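Local coordinates for protein BauA (PDB 6HCP) that probably takes up iron across the outer membrane of Acinetobacter baumannii as the TonB-dependent receptor for the ferric siderophore preacinetobactin, at residues F186-V192 with R205-R211; R225-G230 with V242-D246. The contacts are given in a common frame with arbitrary orientation. Where two conformers were deposited one is given. Numbering follows the deposited sequence.

Interaction 1. Residues F186-V192 with R205-R211; sequences FGGHVDV and RINGMYR. With C8E ((hydroxyethyloxy)tri(ethyloxy)octane), chain B; C8E ((hydroxyethyloxy)tri(ethyloxy)octane), chain C.
Strands 186-192 and 205-211 form an antiparallel hairpin in the wall of the TonB-dependent receptor barrel, axes 4.6 Å apart at 178°. Both run extended; the non-hydrogen-bonded pairs G187-R211, H189-M209 and D191-N207 alternate with the hydrogen-bonded pairs G188-Y210, V190-G208 and V192-I206. Each hydrogen-bonded pair makes two bonds: G188 N to Y210 O is 2.9 Å, V190 N to G208 O 2.8 Å and I206 N to V192 O 2.8 Å. H189, D191, N207, M209 and R211 line the plug-facing side. There R205 (chi1 t) gives D191 a bidentate salt bridge (NE-OD1 and NH2-OD2, each 2.9 Å), and H189 (t) NE2 donates to N207 OD1 at 2.8 Å. On the detergent-facing side, V192 CG2 meets I206 CB at 3.7 Å, C8E of chain B lies along G208 (C to O9, 3.6 Å), and C8E of chain C covers one face of the F186 ring. K166 also bridges D191, and E133 takes R211, which bonds S131 too; strands 173-181 and 221-234 flank the hairpin.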
loop_
_atom_site.group_PDB
_atom_site.type_symbol
_atom_site.label_atom_id
_atom_site.label_comp_id
_atom_site.label_asym_id
_atom_site.label_seq_id
_atom_site.Cartn_x
_atom_site.Cartn_y
_atom_site.Cartn_z
ATOM N N PHE A 186 -2.901 13.502 -16.284
ATOM C CA PHE A 186 -3.921 14.475 -15.978
ATOM C C PHE A 186 -4.812 14.674 -17.199
ATOM O O PHE A 186 -4.324 14.717 -18.316
ATOM C CB PHE A 186 -3.299 15.817 -15.594
ATOM C CG PHE A 186 -2.549 15.753 -14.291
ATOM C CD1 PHE A 186 -3.231 15.846 -13.086
ATOM C CD2 PHE A 186 -1.194 15.504 -14.279
ATOM C CE1 PHE A 186 -2.551 15.709 -11.884
ATOM C CE2 PHE A 186 -0.508 15.435 -13.075
ATOM C CZ PHE A 186 -1.193 15.497 -11.890
ATOM N N GLY A 187 -6.081 14.975 -16.945
ATOM C CA GLY A 187 -6.987 15.215 -18.050
ATOM C C GLY A 187 -8.211 15.987 -17.639
ATOM O O GLY A 187 -8.428 16.324 -16.464
ATOM N N GLY A 188 -9.052 16.234 -18.639
ATOM C CA GLY A 188 -10.339 16.798 -18.397
ATOM C C GLY A 188 -11.314 16.372 -19.466
ATOM O O GLY A 188 -10.906 16.030 -20.593
ATOM N N HIS A 189 -12.591 16.509 -19.127
ATOM C CA HIS A 189 -13.685 16.112 -19.970
ATOM C C HIS A 189 -14.828 17.112 -19.788
ATOM O O HIS A 189 -15.303 17.314 -18.672
ATOM C CB HIS A 189 -14.126 14.688 -19.596
ATOM C CG HIS A 189 -15.408 14.261 -20.220
ATOM N ND1 HIS A 189 -16.275 13.395 -19.589
ATOM C CD2 HIS A 189 -15.937 14.524 -21.442
ATOM C CE1 HIS A 189 -17.321 13.171 -20.373
ATOM N NE2 HIS A 189 -17.101 13.812 -21.538
ATOM N N VAL A 190 -15.252 17.713 -20.902
ATOM C CA VAL A 190 -16.408 18.585 -20.947
ATOM C C VAL A 190 -17.538 17.871 -21.692
ATOM O O VAL A 190 -17.303 17.236 -22.721
ATOM C CB VAL A 190 -16.053 19.919 -21.625
ATOM C CG1 VAL A 190 -17.300 20.698 -22.015
ATOM C CG2 VAL A 190 -15.134 20.751 -20.747
ATOM N N ASP A 191 -18.742 17.952 -21.116
ATOM C CA ASP A 191 -19.948 17.366 -21.663
ATOM C C ASP A 191 -21.043 18.442 -21.612
ATOM O O ASP A 191 -21.398 18.900 -20.522
ATOM C CB ASP A 191 -20.365 16.124 -20.870
ATOM C CG ASP A 191 -21.494 15.321 -21.499
ATOM O OD1 ASP A 191 -21.977 15.731 -22.587
ATOM O OD2 ASP A 191 -21.862 14.274 -20.927
ATOM N N VAL A 192 -21.522 18.884 -22.780
ATOM C CA VAL A 192 -22.506 19.990 -22.843
ATOM C C VAL A 192 -23.643 19.612 -23.791
ATOM O O VAL A 192 -23.405 19.049 -24.859
ATOM C CB VAL A 192 -21.847 21.310 -23.290
ATOM C CG1 VAL A 192 -20.763 21.756 -22.328
ATOM C CG2 VAL A 192 -21.300 21.237 -24.700
ATOM N N ARG A 205 -25.357 17.785 -28.604
ATOM C CA ARG A 205 -24.591 17.263 -27.437
ATOM C C ARG A 205 -23.118 17.117 -27.834
ATOM O O ARG A 205 -22.793 16.491 -28.830
ATOM C CB ARG A 205 -25.232 15.955 -26.957
ATOM C CG ARG A 205 -24.542 15.320 -25.756
ATOM C CD ARG A 205 -25.275 15.549 -24.457
ATOM N NE ARG A 205 -24.631 14.883 -23.336
ATOM C CZ ARG A 205 -25.216 13.983 -22.574
ATOM N NH1 ARG A 205 -26.416 13.530 -22.885
ATOM N NH2 ARG A 205 -24.591 13.529 -21.499
ATOM N N ILE A 206 -22.224 17.768 -27.085
ATOM C CA ILE A 206 -20.834 17.848 -27.440
ATOM C C ILE A 206 -20.002 17.299 -26.271
ATOM O O ILE A 206 -20.228 17.678 -25.136
ATOM C CB ILE A 206 -20.439 19.300 -27.778
ATOM C CG1 ILE A 206 -21.266 19.873 -28.934
ATOM C CG2 ILE A 206 -18.968 19.406 -28.084
ATOM C CD1 ILE A 206 -21.123 21.369 -29.074
ATOM N N ASN A 207 -19.015 16.451 -26.577
ATOM C CA ASN A 207 -18.067 15.988 -25.577
ATOM C C ASN A 207 -16.665 16.286 -26.080
ATOM O O ASN A 207 -16.365 16.105 -27.266
ATOM C CB ASN A 207 -18.255 14.502 -25.252
ATOM C CG ASN A 207 -19.449 14.229 -24.377
ATOM O OD1 ASN A 207 -19.310 14.065 -23.165
ATOM N ND2 ASN A 207 -20.632 14.187 -24.978
ATOM N N GLY A 208 -15.805 16.753 -25.167
ATOM C CA GLY A 208 -14.407 16.935 -25.435
ATOM C C GLY A 208 -13.574 16.423 -24.270
ATOM O O GLY A 208 -13.946 16.603 -23.124
ATOM N N MET A 209 -12.539 15.638 -24.576
ATOM C CA MET A 209 -11.707 15.009 -23.548
ATOM C C MET A 209 -10.257 15.016 -24.014
ATOM O O MET A 209 -9.935 14.905 -25.211
ATOM C CB MET A 209 -12.201 13.591 -23.252
ATOM C CG MET A 209 -11.323 12.786 -22.275
ATOM S SD MET A 209 -9.867 12.119 -23.076
ATOM C CE MET A 209 -10.571 10.830 -24.114
ATOM N N TYR A 210 -9.368 15.298 -23.064
ATOM C CA TYR A 210 -7.950 15.203 -23.293
ATOM C C TYR A 210 -7.328 14.665 -22.007
ATOM O O TYR A 210 -7.670 15.117 -20.939
ATOM C CB TYR A 210 -7.321 16.560 -23.641
ATOM C CG TYR A 210 -5.835 16.513 -23.889
ATOM C CD1 TYR A 210 -5.334 15.811 -24.968
ATOM C CD2 TYR A 210 -4.916 17.085 -23.022
ATOM C CE1 TYR A 210 -3.979 15.685 -25.199
ATOM C CE2 TYR A 210 -3.548 16.961 -23.233
ATOM C CZ TYR A 210 -3.077 16.286 -24.346
ATOM O OH TYR A 210 -1.746 16.119 -24.616
ATOM N N ARG A 211 -6.404 13.721 -22.135
ATOM C CA ARG A 211 -5.571 13.379 -21.003
ATOM C C ARG A 211 -4.204 12.938 -21.496
ATOM O O ARG A 211 -4.049 12.451 -22.619
ATOM C CB ARG A 211 -6.259 12.365 -20.084
ATOM C CG ARG A 211 -6.646 11.059 -20.733
ATOM C CD ARG A 211 -7.425 10.207 -19.743
ATOM N NE ARG A 211 -7.870 9.038 -20.458
ATOM C CZ ARG A 211 -9.089 8.875 -20.961
ATOM N NH1 ARG A 211 -9.324 7.814 -21.716
ATOM N NH2 ARG A 211 -10.074 9.681 -20.595
HETATM C C1 C8E B . -7.003 14.906 -32.248
HETATM C C2 C8E B . -8.225 14.269 -31.620
HETATM C C3 C8E B . -9.289 15.278 -31.188
HETATM C C4 C8E B . -8.732 16.358 -30.263
HETATM C C5 C8E B . -9.848 17.132 -29.560
HETATM C C6 C8E B . -9.375 17.699 -28.226
HETATM C C7 C8E B . -10.523 18.265 -27.399
HETATM C C8 C8E B . -9.996 18.892 -26.109
HETATM O O9 C8E B . -10.991 18.852 -25.079
HETATM C C10 C8E B . -10.551 19.366 -23.823
HETATM C C11 C8E B . -11.760 19.660 -22.962
HETATM O O12 C8E B . -11.423 19.456 -21.597
HETATM C C1 C8E C . -3.834 21.016 -9.896
HETATM C C2 C8E C . -2.596 20.218 -9.556
HETATM C C3 C8E C . -2.167 19.298 -10.698
HETATM C C4 C8E C . -2.172 20.017 -12.035
HETATM C C5 C8E C . -1.301 19.325 -13.072
HETATM C C6 C8E C . -1.333 20.112 -14.376
HETATM C C7 C8E C . -0.850 19.312 -15.585
HETATM C C8 C8E C . 0.589 18.851 -15.399
HETATM O O9 C8E C . 1.416 19.351 -16.449
#

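Interaction 2. Residues R225-G230 with V242-D246; sequences RLFSLG and VDAYD. With C8E ((hydroxyethyloxy)tri(ethyloxy)octane), chain B.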
loop_
_atom_site.group_PDB
_atom_site.type_symbol
_atom_site.label_atom_id
_atom_site.label_comp_id
_atom_site.label_asym_id
_atom_site.label_seq_id
_atom_site.Cartn_x
_atom_site.Cartn_y
_atom_site.Cartn_z
ATOM N N ARG A 225 -7.424 11.621 -26.677
ATOM C CA ARG A 225 -8.165 12.822 -27.033
ATOM C C ARG A 225 -9.455 12.386 -27.716
ATOM O O ARG A 225 -9.443 11.461 -28.515
ATOM C CB ARG A 225 -7.428 13.719 -28.038
ATOM C CG ARG A 225 -6.009 14.131 -27.687
ATOM C CD ARG A 225 -5.541 15.290 -28.575
ATOM N NE ARG A 225 -4.096 15.528 -28.508
ATOM C CZ ARG A 225 -3.343 15.999 -29.503
ATOM N NH1 ARG A 225 -3.901 16.347 -30.652
ATOM N NH2 ARG A 225 -2.025 15.973 -29.390
ATOM N N LEU A 226 -10.528 13.123 -27.452
ATOM C CA LEU A 226 -11.804 12.889 -28.106
ATOM C C LEU A 226 -12.560 14.207 -28.264
ATOM O O LEU A 226 -12.651 15.018 -27.338
ATOM C CB LEU A 226 -12.615 11.907 -27.267
ATOM C CG LEU A 226 -14.011 11.584 -27.791
ATOM C CD1 LEU A 226 -13.917 10.841 -29.115
ATOM C CD2 LEU A 226 -14.787 10.761 -26.769
ATOM N N PHE A 227 -13.172 14.361 -29.435
ATOM C CA PHE A 227 -14.178 15.373 -29.670
ATOM C C PHE A 227 -15.344 14.698 -30.386
ATOM O O PHE A 227 -15.126 14.015 -31.383
ATOM C CB PHE A 227 -13.595 16.533 -30.477
ATOM C CG PHE A 227 -14.595 17.613 -30.815
ATOM C CD1 PHE A 227 -15.007 18.519 -29.848
ATOM C CD2 PHE A 227 -15.173 17.683 -32.071
ATOM C CE1 PHE A 227 -15.973 19.472 -30.134
ATOM C CE2 PHE A 227 -16.138 18.638 -32.356
ATOM C CZ PHE A 227 -16.553 19.513 -31.380
ATOM N N SER A 228 -16.542 14.822 -29.816
ATOM C CA SER A 228 -17.722 14.175 -30.355
ATOM C C SER A 228 -18.893 15.155 -30.438
ATOM O O SER A 228 -19.038 16.034 -29.596
ATOM C CB SER A 228 -18.110 12.953 -29.558
ATOM O OG SER A 228 -18.617 13.301 -28.283
ATOM N N LEU A 229 -19.793 14.868 -31.381
ATOM C CA LEU A 229 -21.005 15.628 -31.604
ATOM C C LEU A 229 -22.152 14.647 -31.821
ATOM O O LEU A 229 -22.007 13.710 -32.607
ATOM C CB LEU A 229 -20.804 16.513 -32.836
ATOM C CG LEU A 229 -21.977 17.421 -33.187
ATOM C CD1 LEU A 229 -22.169 18.472 -32.105
ATOM C CD2 LEU A 229 -21.747 18.071 -34.540
ATOM N N GLY A 230 -23.214 14.806 -31.028
ATOM C CA GLY A 230 -24.473 14.080 -31.210
ATOM C C GLY A 230 -25.613 15.051 -31.501
ATOM O O GLY A 230 -25.884 15.936 -30.688
ATOM N N VAL A 242 -27.496 12.274 -36.028
ATOM C CA VAL A 242 -26.188 12.375 -36.609
ATOM C C VAL A 242 -25.154 12.315 -35.481
ATOM O O VAL A 242 -25.327 12.955 -34.439
ATOM C CB VAL A 242 -26.042 13.663 -37.433
ATOM C CG1 VAL A 242 -24.628 13.850 -37.947
ATOM C CG2 VAL A 242 -27.042 13.715 -38.574
ATOM N N ASP A 243 -24.081 11.565 -35.712
ATOM C CA ASP A 243 -22.967 11.440 -34.765
ATOM C C ASP A 243 -21.656 11.607 -35.526
ATOM O O ASP A 243 -21.498 11.130 -36.653
ATOM C CB ASP A 243 -23.032 10.084 -34.051
ATOM C CG ASP A 243 -24.279 9.902 -33.218
ATOM O OD1 ASP A 243 -24.284 10.366 -32.052
ATOM O OD2 ASP A 243 -25.256 9.313 -33.738
ATOM N N ALA A 244 -20.700 12.295 -34.907
ATOM C CA ALA A 244 -19.363 12.387 -35.452
ATOM C C ALA A 244 -18.350 12.477 -34.307
ATOM O O ALA A 244 -18.643 13.061 -33.267
ATOM C CB ALA A 244 -19.239 13.580 -36.361
ATOM N N TYR A 245 -17.141 11.969 -34.548
ATOM C CA TYR A 245 -16.102 12.065 -33.543
ATOM C C TYR A 245 -14.737 12.068 -34.207
ATOM O O TYR A 245 -14.550 11.587 -35.336
ATOM C CB TYR A 245 -16.251 10.926 -32.535
ATOM C CG TYR A 245 -15.742 9.607 -33.054
ATOM C CD1 TYR A 245 -14.402 9.292 -32.988
ATOM C CD2 TYR A 245 -16.575 8.756 -33.755
ATOM C CE1 TYR A 245 -13.897 8.134 -33.563
ATOM C CE2 TYR A 245 -16.097 7.577 -34.304
ATOM C CZ TYR A 245 -14.754 7.263 -34.209
ATOM O OH TYR A 245 -14.256 6.128 -34.789
ATOM N N ASP A 246 -13.761 12.575 -33.448
ATOM C CA ASP A 246 -12.377 12.571 -33.814
ATOM C C ASP A 246 -11.598 12.156 -32.561
ATOM O O ASP A 246 -11.796 12.770 -31.490
ATOM C CB ASP A 246 -11.978 13.968 -34.303
ATOM C CG ASP A 246 -10.556 14.133 -34.806
ATOM O OD1 ASP A 246 -9.790 13.154 -34.824
ATOM O OD2 ASP A 246 -10.210 15.272 -35.149
HETATM C C1 C8E B . -7.003 14.906 -32.248
HETATM C C2 C8E B . -8.225 14.269 -31.620
HETATM C C3 C8E B . -9.289 15.278 -31.188
HETATM C C4 C8E B . -8.732 16.358 -30.263
HETATM C C5 C8E B . -9.848 17.132 -29.560
HETATM C C6 C8E B . -9.375 17.699 -28.226
HETATM C C7 C8E B . -10.523 18.265 -27.399
HETATM C C8 C8E B . -9.996 18.892 -26.109
HETATM O O9 C8E B . -10.991 18.852 -25.079
HETATM C C10 C8E B . -10.551 19.366 -23.823
HETATM C C11 C8E B . -11.760 19.660 -22.962
HETATM O O12 C8E B . -11.423 19.456 -21.597
HETATM O O HOH W 1 -21.975 11.286 -31.027
#
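Main-chain hydrogen bonds knit strand 225-230 to strand 242-246 in antiparallel order, with axes 4.7 Å apart at 172°. F227 and D246 exchange two of them, F227 N to D246 O and D246 N to F227 O, both 2.9 Å. L229 and A244 form the next such pair, with L229 N to A244 O at 2.9 Å and A244 N to L229 O at 3.0 Å. Between them S228 faces Y245 in a non-hydrogen-bonded pair, whose alpha carbons close to 4.2 Å, and G230 faces D243 likewise. CA-H...O contacts fill in the ladder, the shortest from Y245 CA to F227 O at 3.1 Å.

These strands are the arms of a beta hairpin in the transmembrane barrel of a TonB-dependent receptor, and side chains alternate between its two surfaces. S228, D243 and Y245 point to the plug side: D243 OD2 bonds the hydroxyl of Y167 and OD1 that of T165, while Y245 OH bonds the carbonyl of I124. F227, L229, A244 and D246 occupy the other surface.

Apolar packing across the pair is sparse, L226 CD1 resting 4.1 Å from Y245 CB. The detergent C8E of chain B adds to it from outside, its alkyl tail passing F227 CB (3.9 Å to C5) and R225 CB (3.7 Å to C4); the R225 guanidinium is engaged by E223.

One water supplements the direct bonds, donating to L229 O at 2.9 Å and to D243 OD1 at 2.7 Å, so that the D243 carboxylate is tied to the facing strand through solvent.

Overall arrangement
Interactions 1 and 2 belong to successive hairpins, in series along the chain, and their centres lie 11 Å apart in one continuous barrel sheet. Strands 202-212 and 221-234 make the seam between them: R205 O is 2.8 Å from G230 N and M209 N 2.8 Å from L226 O, both probable hydrogen bonds, while I206 CG1 packs 3.6 Å from L229 CD1. Both contacts are partly buried. Interaction 1 covers more surface (562 against 351 Å²) and adds a salt bridge and a side-chain hydrogen bond, whereas interaction 2 relies on backbone bonds and a water. The chain B C8E spans both on the lipid-facing surface; buried polar groups of each turn inward.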